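Local coordinates for chitin elicitor-binding protein (Oryza sativa subsp. japonica, PDB 5JCE), which binds chitin oligosaccharides from fungal cell walls and takes part in perceiving and relaying this elicitor signal for plant defence responses, at residues F219-C224 and C271-Y276; P247-C252 and L282-S287; P194-S199 and T232-N237. All coordinates share one frame; numbering follows the deposited sequence.

Contact 1. Residues F219-C224 and C271-Y276; sequences FTAGNC and CAYSGY
Ala221 lies against the Tyr276 ring where the tight turn after strand 217-220 meets strand 269-277, so the contact joins two three-stranded antiparallel sheets. Tyr273 and Tyr276 are three residues apart yet both have CB directed at the turn; the classic beta bulge of Ser274 and Gly275 opposite Gln285 accounts for this break in alternation. The close-packed part is a CH-pi contact: Ala221 CA is 3.7 Å from the Tyr276 ring centroid and 15° off its normal, while Ala221 CB reaches CD1 of Tyr276 at 3.7 Å. With Tyr276 CG between its own backbone N and carbonyl carbon (chi1 76°), the ring swings across the turn. Replacing Tyr276 with a serine would probably leave Ala221 without its aromatic cover and open a gap beside the turn. Alongside, Thr220 CG2 comes obliquely at the Tyr273 ring, 3.5 Å from Tyr273 OH, and the buried hydroxyls of Thr220 and Tyr273 both hydrogen-bond to Asp206 OD2. The solvent side is looser: Gly222 and Asn223 carry the turn outward, away from the strand. Within segment 271-276 itself, Gly275 N sits 3.5 Å above the plane of the Tyr273 ring, over its centre.

Contact 2. Residues P247-C252 and L282-S287; sequences PSVPLC and LIIQTS
Ile284 forms the apolar centre, its two branches meeting different residues of 247-252. CD1 of Ile284 extends to Pro247 CG at 3.7 Å, the two side chains crossing at about a right angle, whereas its CG2 approaches Val249 CG1 at 4.1 Å. The torsion explains this division: Ile284 CG1 is anti to the carbonyl carbon (chi1 -63°) and CG2 anti to the backbone N, which spreads the branches along the loop. Val249 CG1 also touches Thr286 CG2, 3.7 Å away, extending the hydrocarbon row in one direction; in the other, Leu282 CD2 lies 4.1 Å from Pro247 CG. Further out the surface becomes more polar. The Pro250 ring lies against the main chain of the strand, its CD and CG both close to Ile284 O. Thr286 then provides the single hydrogen bond between the segments, OG1 donating to Pro250 O at 2.9 Å. This donor stands above the carbonyl plane, 54° out of it, rather than on a lone pair. At the far end, Cys252 SG rests on the backbone of Ser287, 3.5 Å from its C atom. The end-to-end directions differ by only 12°, but the main chains exchange no ladder of bonds; Gln285 and Ser287 instead pair with strand 269-277. Taken together, this evidence describes an extended, proline-bearing loop running parallel to an outer strand, 283-290, of a three-stranded antiparallel sheet and packing on the face that carries Ile284 and Thr286.

Contact 3. Residues P194-S199 and T232-N237; sequences PVCRSS and TTYQLN
An isolated beta bridge pairs Arg197 with Gln235, and a disulfide from Cys196 to Cys229 pins the same region. The bonding pattern is that of a parallel bridge: Arg197 N donates to Tyr234 O at 2.8 Å, and Leu236 N donates to Arg197 O at 2.9 Å, so one residue is held through both its backbone groups. With the segments' end-to-end directions 62° apart, the pairing does not extend into a ladder. On the 232-237 side an ST turn shapes the loop, Thr233 OG1 accepting from Gln235 N with an N-H...O angle of 167°.

Side chains pack around this bridge. Leu236 straddles the Arg197 backbone: CD1 meets Cys196 CB at 3.8 Å, and CD2 meets Ser198 CB at 3.9 Å. Its CG lies anti to the backbone N (chi1 -151°), which turns the branched end toward segment 194-199, where the two methyls part to Cys196 and Ser198. Cys196 SG approaches the edge of the Tyr234 ring, 5.2 Å from its centroid, a sulfur-aromatic contact. At the far end of that ring, Pro194 CB approaches Tyr234 OH loosely, at 4.1 Å. The exposed Arg197 chain, bent at chi2 and chi3, folds over the loop, its CD 3.4 Å from Gln235 OE1. That oxygen lies at the guanidinium edge and in its plane, but the approach is packing and not a bond.

The bridge ties the chain leaving strand 188-194, in the mixed sheet, to the loop between strands 225-228 and 237-240, while Ser199 reaches Ser287 and Ala289 on strand 283-290.

Contact 1 is the buried one; contacts 2 and 3 lie at the surface. Contacts 1 and 2 share a hairpin, strands 269-277 and 283-290 being consecutive, antiparallel neighbours in one sheet, joined by probable hydrogen bonds such as Gly275 O to Gln285 N (2.7 Å). Their centres are about 8 Å apart, and their segments alternate along the chain. Contact 3 is more distant, its centre about 14 Å from that of contact 1 and 19 Å from that of contact 2, yet Ser199 packs against both Ala272 and Ser287. Chemistry follows place: aromatic packing between sheets in contact 1, aliphatic and proline packing over an edge strand in contact 2, and backbone bridging beside a disulfide in contact 3.

Contact 1. Residues F219-C224 and C271-Y276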
ATOM      1  N   PHE A 219      10.271   3.742   2.868  1.00 43.35           N
ATOM      2  CA  PHE A 219      11.289   4.711   2.473  1.00 41.20           C
ATOM      3  C   PHE A 219      10.718   5.724   1.484  1.00 46.98           C
ATOM      4  O   PHE A 219       9.868   5.388   0.653  1.00 43.90           O
ATOM      5  CB  PHE A 219      12.503   3.992   1.873  1.00 43.02           C
ATOM      6  CG  PHE A 219      13.193   3.065   2.841  1.00 42.61           C
ATOM      7  CD1 PHE A 219      14.202   3.537   3.675  1.00 40.65           C
ATOM      8  CD2 PHE A 219      12.820   1.725   2.934  1.00 42.67           C
ATOM      9  CE1 PHE A 219      14.846   2.688   4.581  1.00 42.95           C
ATOM     10  CE2 PHE A 219      13.454   0.874   3.850  1.00 45.94           C
ATOM     11  CZ  PHE A 219      14.469   1.362   4.671  1.00 41.33           C
ATOM     12  N   THR A 220      11.187   6.967   1.569  1.00 47.80           N
ATOM     13  CA  THR A 220      10.724   7.991   0.643  1.00 48.18           C
ATOM     14  C   THR A 220      11.840   8.990   0.283  1.00 51.06           C
ATOM     15  O   THR A 220      12.945   8.924   0.834  1.00 50.50           O
ATOM     16  CB  THR A 220       9.503   8.725   1.230  1.00 47.98           C
ATOM     17  OG1 THR A 220       8.824   9.468   0.206  1.00 41.59           O
ATOM     18  CG2 THR A 220       9.913   9.627   2.396  1.00 45.78           C
ATOM     19  N   ALA A 221      11.554   9.878  -0.670  1.00 52.50           N
ATOM     20  CA  ALA A 221      12.487  10.927  -1.108  1.00 54.97           C
ATOM     21  C   ALA A 221      13.791  10.371  -1.679  1.00 56.06           C
ATOM     22  O   ALA A 221      14.881  10.704  -1.206  1.00 55.18           O
ATOM     23  CB  ALA A 221      12.789  11.887   0.040  1.00 53.48           C
ATOM     24  N   GLY A 222      13.664   9.542  -2.712  1.00 58.52           N
ATOM     25  CA  GLY A 222      14.815   8.909  -3.325  1.00 58.18           C
ATOM     26  C   GLY A 222      15.597   8.096  -2.310  1.00 60.94           C
ATOM     27  O   GLY A 222      16.822   8.126  -2.303  1.00 70.97           O
ATOM     28  N   ASN A 223      14.879   7.381  -1.449  1.00 56.71           N
ATOM     29  CA  ASN A 223      15.471   6.550  -0.393  1.00 64.13           C
ATOM     30  C   ASN A 223      16.329   7.303   0.622  1.00 61.37           C
ATOM     31  O   ASN A 223      17.252   6.731   1.199  1.00 62.22           O
ATOM     32  CB  ASN A 223      16.290   5.414  -1.014  1.00 63.00           C
ATOM     33  CG  ASN A 223      15.411   4.315  -1.577  1.00 68.25           C
ATOM     34  OD1 ASN A 223      15.136   3.319  -0.903  1.00 73.77           O
ATOM     35  ND2 ASN A 223      14.940   4.501  -2.803  1.00 68.08           N
ATOM     36  N   CYS A 224      16.004   8.570   0.870  1.00 53.37           N
ATOM     37  CA  CYS A 224      16.773   9.382   1.810  1.00 54.87           C
ATOM     38  C   CYS A 224      16.064   9.512   3.152  1.00 53.92           C
ATOM     39  O   CYS A 224      16.653   9.933   4.147  1.00 53.51           O
ATOM     40  CB  CYS A 224      17.039  10.769   1.225  1.00 59.23           C
ATOM     41  SG  CYS A 224      18.202  10.801  -0.172  1.00 69.94           S
ATOM     42  N   CYS A 271      10.304  18.199  15.297  1.00 45.96           N
ATOM     43  CA  CYS A 271      10.747  18.459  13.926  1.00 49.07           C
ATOM     44  C   CYS A 271      10.422  17.293  12.998  1.00 45.93           C
ATOM     45  O   CYS A 271      11.147  16.295  12.992  1.00 52.52           O
ATOM     46  CB  CYS A 271      12.250  18.741  13.891  1.00 49.73           C
ATOM     47  SG  CYS A 271      12.882  19.013  12.236  1.00 55.95           S
ATOM     48  N   ALA A 272       9.358  17.426  12.204  1.00 42.90           N
ATOM     49  CA  ALA A 272       8.887  16.334  11.342  1.00 41.99           C
ATOM     50  C   ALA A 272       9.249  16.452   9.861  1.00 45.17           C
ATOM     51  O   ALA A 272       9.565  17.517   9.358  1.00 50.75           O
ATOM     52  CB  ALA A 272       7.377  16.208  11.478  1.00 20.00           C
ATOM     53  N   TYR A 273       9.193  15.328   9.168  1.00 44.43           N
ATOM     54  CA  TYR A 273       9.369  15.288   7.730  1.00 46.18           C
ATOM     55  C   TYR A 273       8.094  15.788   7.081  1.00 44.95           C
ATOM     56  O   TYR A 273       7.005  15.337   7.427  1.00 47.90           O
ATOM     57  CB  TYR A 273       9.689  13.869   7.273  1.00 41.94           C
ATOM     58  CG  TYR A 273       9.661  13.658   5.788  1.00 38.64           C
ATOM     59  CD1 TYR A 273      10.693  14.128   4.979  1.00 37.87           C
ATOM     60  CD2 TYR A 273       8.617  12.968   5.189  1.00 42.95           C
ATOM     61  CE1 TYR A 273      10.674  13.935   3.599  1.00 38.89           C
ATOM     62  CE2 TYR A 273       8.585  12.768   3.809  1.00 41.33           C
ATOM     63  CZ  TYR A 273       9.621  13.250   3.026  1.00 41.74           C
ATOM     64  OH  TYR A 273       9.595  13.047   1.670  1.00 45.96           O
ATOM     65  N   SER A 274       8.218  16.732   6.160  1.00 42.98           N
ATOM     66  CA  SER A 274       7.031  17.300   5.526  1.00 48.15           C
ATOM     67  C   SER A 274       7.041  17.127   4.013  1.00 47.14           C
ATOM     68  O   SER A 274       6.090  17.510   3.340  1.00 51.89           O
ATOM     69  CB  SER A 274       6.884  18.776   5.887  1.00 41.47           C
ATOM     70  OG  SER A 274       8.124  19.447   5.789  1.00 48.03           O
ATOM     71  N   GLY A 275       8.114  16.547   3.482  1.00 42.14           N
ATOM     72  CA  GLY A 275       8.118  16.120   2.101  1.00 45.07           C
ATOM     73  C   GLY A 275       9.404  16.397   1.367  1.00 46.63           C
ATOM     74  O   GLY A 275      10.412  16.811   1.929  1.00 47.89           O
ATOM     75  N   TYR A 276       9.372  16.156   0.073  1.00 51.27           N
ATOM     76  CA  TYR A 276      10.514  16.480  -0.755  1.00 53.29           C
ATOM     77  C   TYR A 276       9.993  16.996  -2.065  1.00 54.00           C
ATOM     78  O   TYR A 276       8.800  16.886  -2.355  1.00 53.95           O
ATOM     79  CB  TYR A 276      11.419  15.258  -0.981  1.00 51.28           C
ATOM     80  CG  TYR A 276      10.857  14.279  -1.973  1.00 47.70           C
ATOM     81  CD1 TYR A 276       9.878  13.372  -1.603  1.00 51.36           C
ATOM     82  CD2 TYR A 276      11.297  14.265  -3.283  1.00 55.25           C
ATOM     83  CE1 TYR A 276       9.353  12.479  -2.510  1.00 51.80           C
ATOM     84  CE2 TYR A 276      10.777  13.374  -4.206  1.00 51.73           C
ATOM     85  CZ  TYR A 276       9.805  12.489  -3.815  1.00 49.50           C
ATOM     86  OH  TYR A 276       9.279  11.610  -4.728  1.00 58.75           O
TER

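Contact 2. Residues P247-C252 and L282-S287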
ATOM      1  N   PRO A 247      20.864  14.706   0.081  1.00 66.85           N
ATOM      2  CA  PRO A 247      20.923  16.116   0.482  1.00 67.69           C
ATOM      3  C   PRO A 247      20.798  16.302   1.988  1.00 73.43           C
ATOM      4  O   PRO A 247      20.335  15.399   2.690  1.00 75.38           O
ATOM      5  CB  PRO A 247      19.718  16.738  -0.230  1.00 63.14           C
ATOM      6  CG  PRO A 247      18.758  15.625  -0.353  1.00 64.99           C
ATOM      7  CD  PRO A 247      19.582  14.379  -0.564  1.00 69.01           C
ATOM      8  N   SER A 248      21.206  17.468   2.475  1.00 72.44           N
ATOM      9  CA  SER A 248      21.066  17.798   3.885  1.00 65.95           C
ATOM     10  C   SER A 248      19.590  17.918   4.232  1.00 67.92           C
ATOM     11  O   SER A 248      18.761  18.285   3.387  1.00 62.06           O
ATOM     12  CB  SER A 248      21.795  19.102   4.219  1.00 63.98           C
ATOM     13  OG  SER A 248      21.214  20.189   3.507  1.00 69.68           O
ATOM     14  N   VAL A 249      19.270  17.596   5.479  1.00 65.77           N
ATOM     15  CA  VAL A 249      17.929  17.771   6.001  1.00 60.83           C
ATOM     16  C   VAL A 249      17.896  19.026   6.880  1.00 63.42           C
ATOM     17  O   VAL A 249      18.637  19.112   7.870  1.00 65.51           O
ATOM     18  CB  VAL A 249      17.472  16.539   6.827  1.00 60.65           C
ATOM     19  CG1 VAL A 249      15.981  16.626   7.144  1.00 56.22           C
ATOM     20  CG2 VAL A 249      17.797  15.249   6.091  1.00 53.51           C
ATOM     21  N   PRO A 250      17.029  19.993   6.530  1.00 55.37           N
ATOM     22  CA  PRO A 250      16.908  21.262   7.259  1.00 53.62           C
ATOM     23  C   PRO A 250      16.382  21.105   8.684  1.00 62.07           C
ATOM     24  O   PRO A 250      15.529  20.254   8.960  1.00 62.02           O
ATOM     25  CB  PRO A 250      15.915  22.064   6.409  1.00 53.41           C
ATOM     26  CG  PRO A 250      15.128  21.038   5.678  1.00 53.19           C
ATOM     27  CD  PRO A 250      16.085  19.914   5.402  1.00 56.57           C
ATOM     28  N   LEU A 251      16.903  21.938   9.579  1.00 61.24           N
ATOM     29  CA  LEU A 251      16.381  22.045  10.928  1.00 57.57           C
ATOM     30  C   LEU A 251      15.032  22.731  10.912  1.00 62.37           C
ATOM     31  O   LEU A 251      14.558  23.192   9.866  1.00 59.33           O
ATOM     32  CB  LEU A 251      17.332  22.836  11.813  1.00 63.05           C
ATOM     33  CG  LEU A 251      18.813  22.529  11.668  1.00 63.62           C
ATOM     34  CD1 LEU A 251      19.585  23.571  12.454  1.00 67.71           C
ATOM     35  CD2 LEU A 251      19.110  21.116  12.171  1.00 61.91           C
ATOM     36  N   CYS A 252      14.408  22.821  12.058  1.00 58.89           N
ATOM     37  CA  CYS A 252      13.205  23.583  12.111  1.00 60.42           C
ATOM     38  C   CYS A 252      13.591  24.821  12.794  1.00 63.97           C
ATOM     39  O   CYS A 252      14.138  24.791  13.865  1.00 66.56           O
ATOM     40  CB  CYS A 252      12.160  22.878  12.900  1.00 60.51           C
ATOM     41  SG  CYS A 252      11.249  21.851  11.804  1.00 62.73           S
ATOM     42  N   LEU A 282      17.105  17.045  -5.584  1.00 74.32           N
ATOM     43  CA  LEU A 282      16.275  16.588  -4.506  1.00 71.09           C
ATOM     44  C   LEU A 282      16.392  17.525  -3.356  1.00 66.76           C
ATOM     45  O   LEU A 282      17.459  17.748  -2.847  1.00 71.54           O
ATOM     46  CB  LEU A 282      16.711  15.201  -4.066  1.00 67.93           C
ATOM     47  CG  LEU A 282      15.592  14.268  -3.640  1.00 63.49           C
ATOM     48  CD1 LEU A 282      15.991  12.832  -3.829  1.00 66.44           C
ATOM     49  CD2 LEU A 282      15.230  14.511  -2.197  1.00 65.34           C
ATOM     50  N   ILE A 283      15.265  18.049  -2.932  1.00 57.77           N
ATOM     51  CA  ILE A 283      15.209  18.888  -1.746  1.00 60.46           C
ATOM     52  C   ILE A 283      14.249  18.281  -0.742  1.00 58.03           C
ATOM     53  O   ILE A 283      13.128  17.906  -1.088  1.00 55.17           O
ATOM     54  CB  ILE A 283      14.765  20.335  -2.071  1.00 60.50           C
ATOM     55  CG1 ILE A 283      15.558  20.884  -3.256  1.00 64.62           C
ATOM     56  CG2 ILE A 283      14.886  21.237  -0.829  1.00 54.81           C
ATOM     57  CD1 ILE A 283      14.911  22.069  -3.893  1.00 67.07           C
ATOM     58  N   ILE A 284      14.696  18.203   0.502  1.00 50.91           N
ATOM     59  CA  ILE A 284      13.877  17.673   1.576  1.00 51.39           C
ATOM     60  C   ILE A 284      13.383  18.812   2.450  1.00 49.16           C
ATOM     61  O   ILE A 284      14.149  19.699   2.801  1.00 50.85           O
ATOM     62  CB  ILE A 284      14.668  16.643   2.432  1.00 47.97           C
ATOM     63  CG1 ILE A 284      15.054  15.437   1.584  1.00 38.04           C
ATOM     64  CG2 ILE A 284      13.860  16.190   3.641  1.00 45.43           C
ATOM     65  CD1 ILE A 284      16.228  14.701   2.141  1.00 53.94           C
ATOM     66  N   GLN A 285      12.104  18.774   2.806  1.00 47.44           N
ATOM     67  CA  GLN A 285      11.509  19.767   3.692  1.00 46.81           C
ATOM     68  C   GLN A 285      11.163  19.200   5.077  1.00 49.56           C
ATOM     69  O   GLN A 285      10.786  18.035   5.203  1.00 52.66           O
ATOM     70  CB  GLN A 285      10.243  20.335   3.053  1.00 46.24           C
ATOM     71  CG  GLN A 285      10.466  20.915   1.690  1.00 55.46           C
ATOM     72  CD  GLN A 285       9.467  20.418   0.664  1.00 57.63           C
ATOM     73  OE1 GLN A 285       8.293  20.147   0.975  1.00 55.81           O
ATOM     74  NE2 GLN A 285       9.926  20.302  -0.575  1.00 58.28           N
ATOM     75  N   THR A 286      11.274  20.029   6.111  1.00 45.18           N
ATOM     76  CA  THR A 286      10.781  19.668   7.434  1.00 47.46           C
ATOM     77  C   THR A 286       9.914  20.769   8.007  1.00 49.59           C
ATOM     78  O   THR A 286       9.934  21.899   7.524  1.00 52.11           O
ATOM     79  CB  THR A 286      11.898  19.387   8.442  1.00 46.42           C
ATOM     80  OG1 THR A 286      12.658  20.579   8.666  1.00 46.19           O
ATOM     81  CG2 THR A 286      12.792  18.270   7.956  1.00 49.31           C
ATOM     82  N   SER A 287       9.152  20.427   9.041  1.00 48.13           N
ATOM     83  CA  SER A 287       8.284  21.388   9.700  1.00 51.20           C
ATOM     84  C   SER A 287       7.952  20.946  11.112  1.00 47.37           C
ATOM     85  O   SER A 287       7.851  19.754  11.410  1.00 46.71           O
ATOM     86  CB  SER A 287       6.990  21.591   8.914  1.00 52.27           C
ATOM     87  OG  SER A 287       6.071  20.543   9.174  1.00 59.57           O
TER

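Contact 3. Residues P194-S199 and T232-N237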
ATOM      1  N   PRO A 194      -6.112   1.619   9.438  1.00 44.80           N
ATOM      2  CA  PRO A 194      -5.644   2.878  10.028  1.00 44.33           C
ATOM      3  C   PRO A 194      -4.134   3.054   9.851  1.00 41.58           C
ATOM      4  O   PRO A 194      -3.401   2.071   9.843  1.00 46.93           O
ATOM      5  CB  PRO A 194      -6.030   2.749  11.518  1.00 42.23           C
ATOM      6  CG  PRO A 194      -6.581   1.358  11.687  1.00 40.26           C
ATOM      7  CD  PRO A 194      -6.976   0.856  10.350  1.00 42.13           C
ATOM      8  N   VAL A 195      -3.690   4.297   9.713  1.00 40.17           N
ATOM      9  CA  VAL A 195      -2.293   4.619   9.473  1.00 46.95           C
ATOM     10  C   VAL A 195      -1.855   5.805  10.342  1.00 47.82           C
ATOM     11  O   VAL A 195      -2.701   6.552  10.829  1.00 48.76           O
ATOM     12  CB  VAL A 195      -2.052   4.953   7.973  1.00 43.12           C
ATOM     13  CG1 VAL A 195      -2.321   3.726   7.103  1.00 42.24           C
ATOM     14  CG2 VAL A 195      -2.931   6.124   7.538  1.00 39.19           C
ATOM     15  N   CYS A 196      -0.543   5.980  10.519  1.00 45.42           N
ATOM     16  CA  CYS A 196      -0.008   7.116  11.273  1.00 46.94           C
ATOM     17  C   CYS A 196      -0.357   8.436  10.597  1.00 47.18           C
ATOM     18  O   CYS A 196      -0.489   8.488   9.381  1.00 48.73           O
ATOM     19  CB  CYS A 196       1.513   6.996  11.427  1.00 44.00           C
ATOM     20  SG  CYS A 196       2.075   5.637  12.491  1.00 60.72           S
ATOM     21  N   ARG A 197      -0.527   9.492  11.387  1.00 53.15           N
ATOM     22  CA  ARG A 197      -0.658  10.844  10.848  1.00 46.64           C
ATOM     23  C   ARG A 197       0.723  11.307  10.501  1.00 47.83           C
ATOM     24  O   ARG A 197       1.690  10.792  11.043  1.00 48.49           O
ATOM     25  CB  ARG A 197      -1.269  11.828  11.850  1.00 51.71           C
ATOM     26  CG  ARG A 197      -2.201  11.231  12.859  1.00 51.12           C
ATOM     27  CD  ARG A 197      -2.088  11.967  14.199  1.00 60.38           C
ATOM     28  NE  ARG A 197      -2.310  11.068  15.334  1.00 66.24           N
ATOM     29  CZ  ARG A 197      -3.500  10.558  15.628  1.00 65.70           C
ATOM     30  NH1 ARG A 197      -4.546  10.841  14.850  1.00 61.00           N
ATOM     31  NH2 ARG A 197      -3.637   9.756  16.675  1.00 68.02           N
ATOM     32  N   SER A 198       0.817  12.303   9.623  1.00 48.66           N
ATOM     33  CA  SER A 198       2.106  12.853   9.228  1.00 44.64           C
ATOM     34  C   SER A 198       2.046  14.365   9.112  1.00 42.88           C
ATOM     35  O   SER A 198       1.018  14.978   9.362  1.00 41.01           O
ATOM     36  CB  SER A 198       2.569  12.250   7.896  1.00 46.25           C
ATOM     37  OG  SER A 198       1.692  12.613   6.845  1.00 47.35           O
ATOM     38  N   SER A 199       3.172  14.956   8.732  1.00 46.05           N
ATOM     39  CA  SER A 199       3.244  16.370   8.416  1.00 43.75           C
ATOM     40  C   SER A 199       3.632  16.538   6.944  1.00 47.31           C
ATOM     41  O   SER A 199       4.153  17.575   6.534  1.00 49.30           O
ATOM     42  CB  SER A 199       4.253  17.080   9.322  1.00 44.68           C
ATOM     43  OG  SER A 199       3.919  16.941  10.694  1.00 45.52           O
ATOM     44  N   THR A 232       1.432   3.006  19.181  1.00 56.18           N
ATOM     45  CA  THR A 232       1.827   3.735  20.388  1.00 59.70           C
ATOM     46  C   THR A 232       1.490   5.230  20.360  1.00 63.57           C
ATOM     47  O   THR A 232       0.982   5.778  21.342  1.00 65.80           O
ATOM     48  CB  THR A 232       3.335   3.587  20.637  1.00 61.84           C
ATOM     49  OG1 THR A 232       3.595   2.299  21.212  1.00 72.20           O
ATOM     50  CG2 THR A 232       3.836   4.666  21.582  1.00 61.10           C
ATOM     51  N   THR A 233       1.773   5.880  19.237  1.00 58.18           N
ATOM     52  CA  THR A 233       1.457   7.292  19.057  1.00 54.09           C
ATOM     53  C   THR A 233       0.545   7.541  17.861  1.00 58.30           C
ATOM     54  O   THR A 233      -0.284   8.441  17.894  1.00 63.23           O
ATOM     55  CB  THR A 233       2.734   8.143  18.859  1.00 59.90           C
ATOM     56  OG1 THR A 233       3.455   7.695  17.690  1.00 51.68           O
ATOM     57  CG2 THR A 233       3.625   8.089  20.112  1.00 52.30           C
ATOM     58  N   TYR A 234       0.725   6.735  16.814  1.00 55.83           N
ATOM     59  CA  TYR A 234       0.138   6.949  15.487  1.00 52.18           C
ATOM     60  C   TYR A 234       0.607   8.255  14.851  1.00 56.56           C
ATOM     61  O   TYR A 234      -0.095   8.853  14.036  1.00 54.64           O
ATOM     62  CB  TYR A 234      -1.384   6.896  15.534  1.00 51.01           C
ATOM     63  CG  TYR A 234      -1.885   5.517  15.198  1.00 58.61           C
ATOM     64  CD1 TYR A 234      -1.396   4.840  14.088  1.00 55.35           C
ATOM     65  CD2 TYR A 234      -2.817   4.869  16.003  1.00 56.29           C
ATOM     66  CE1 TYR A 234      -1.842   3.559  13.775  1.00 54.33           C
ATOM     67  CE2 TYR A 234      -3.267   3.594  15.695  1.00 55.03           C
ATOM     68  CZ  TYR A 234      -2.774   2.944  14.583  1.00 56.72           C
ATOM     69  OH  TYR A 234      -3.204   1.672  14.275  1.00 62.25           O
ATOM     70  N   GLN A 235       1.810   8.678  15.225  1.00 54.03           N
ATOM     71  CA  GLN A 235       2.480   9.776  14.559  1.00 45.38           C
ATOM     72  C   GLN A 235       3.677   9.198  13.840  1.00 48.47           C
ATOM     73  O   GLN A 235       4.541   8.580  14.460  1.00 49.19           O
ATOM     74  CB  GLN A 235       2.913  10.852  15.553  1.00 51.26           C
ATOM     75  CG  GLN A 235       3.434  12.134  14.918  1.00 51.63           C
ATOM     76  CD  GLN A 235       2.308  12.977  14.331  1.00 62.53           C
ATOM     77  OE1 GLN A 235       1.166  12.912  14.796  1.00 63.08           O
ATOM     78  NE2 GLN A 235       2.617  13.755  13.295  1.00 60.65           N
ATOM     79  N   LEU A 236       3.708   9.380  12.529  1.00 47.24           N
ATOM     80  CA  LEU A 236       4.805   8.915  11.699  1.00 41.99           C
ATOM     81  C   LEU A 236       6.158   9.321  12.276  1.00 44.04           C
ATOM     82  O   LEU A 236       6.382  10.487  12.592  1.00 43.82           O
ATOM     83  CB  LEU A 236       4.654   9.469  10.288  1.00 40.90           C
ATOM     84  CG  LEU A 236       5.228   8.625   9.165  1.00 43.69           C
ATOM     85  CD1 LEU A 236       4.407   7.367   9.048  1.00 42.59           C
ATOM     86  CD2 LEU A 236       5.246   9.397   7.845  1.00 39.44           C
ATOM     87  N   ASN A 237       7.043   8.344  12.441  1.00 44.60           N
ATOM     88  CA  ASN A 237       8.394   8.600  12.904  1.00 42.62           C
ATOM     89  C   ASN A 237       9.310   8.573  11.694  1.00 44.07           C
ATOM     90  O   ASN A 237       9.453   7.540  11.057  1.00 45.91           O
ATOM     91  CB  ASN A 237       8.803   7.553  13.952  1.00 46.03           C
ATOM     92  CG  ASN A 237      10.148   7.853  14.627  1.00 49.22           C
ATOM     93  OD1 ASN A 237      11.113   8.253  13.980  1.00 52.52           O
ATOM     94  ND2 ASN A 237      10.217   7.617  15.938  1.00 55.33           N
TER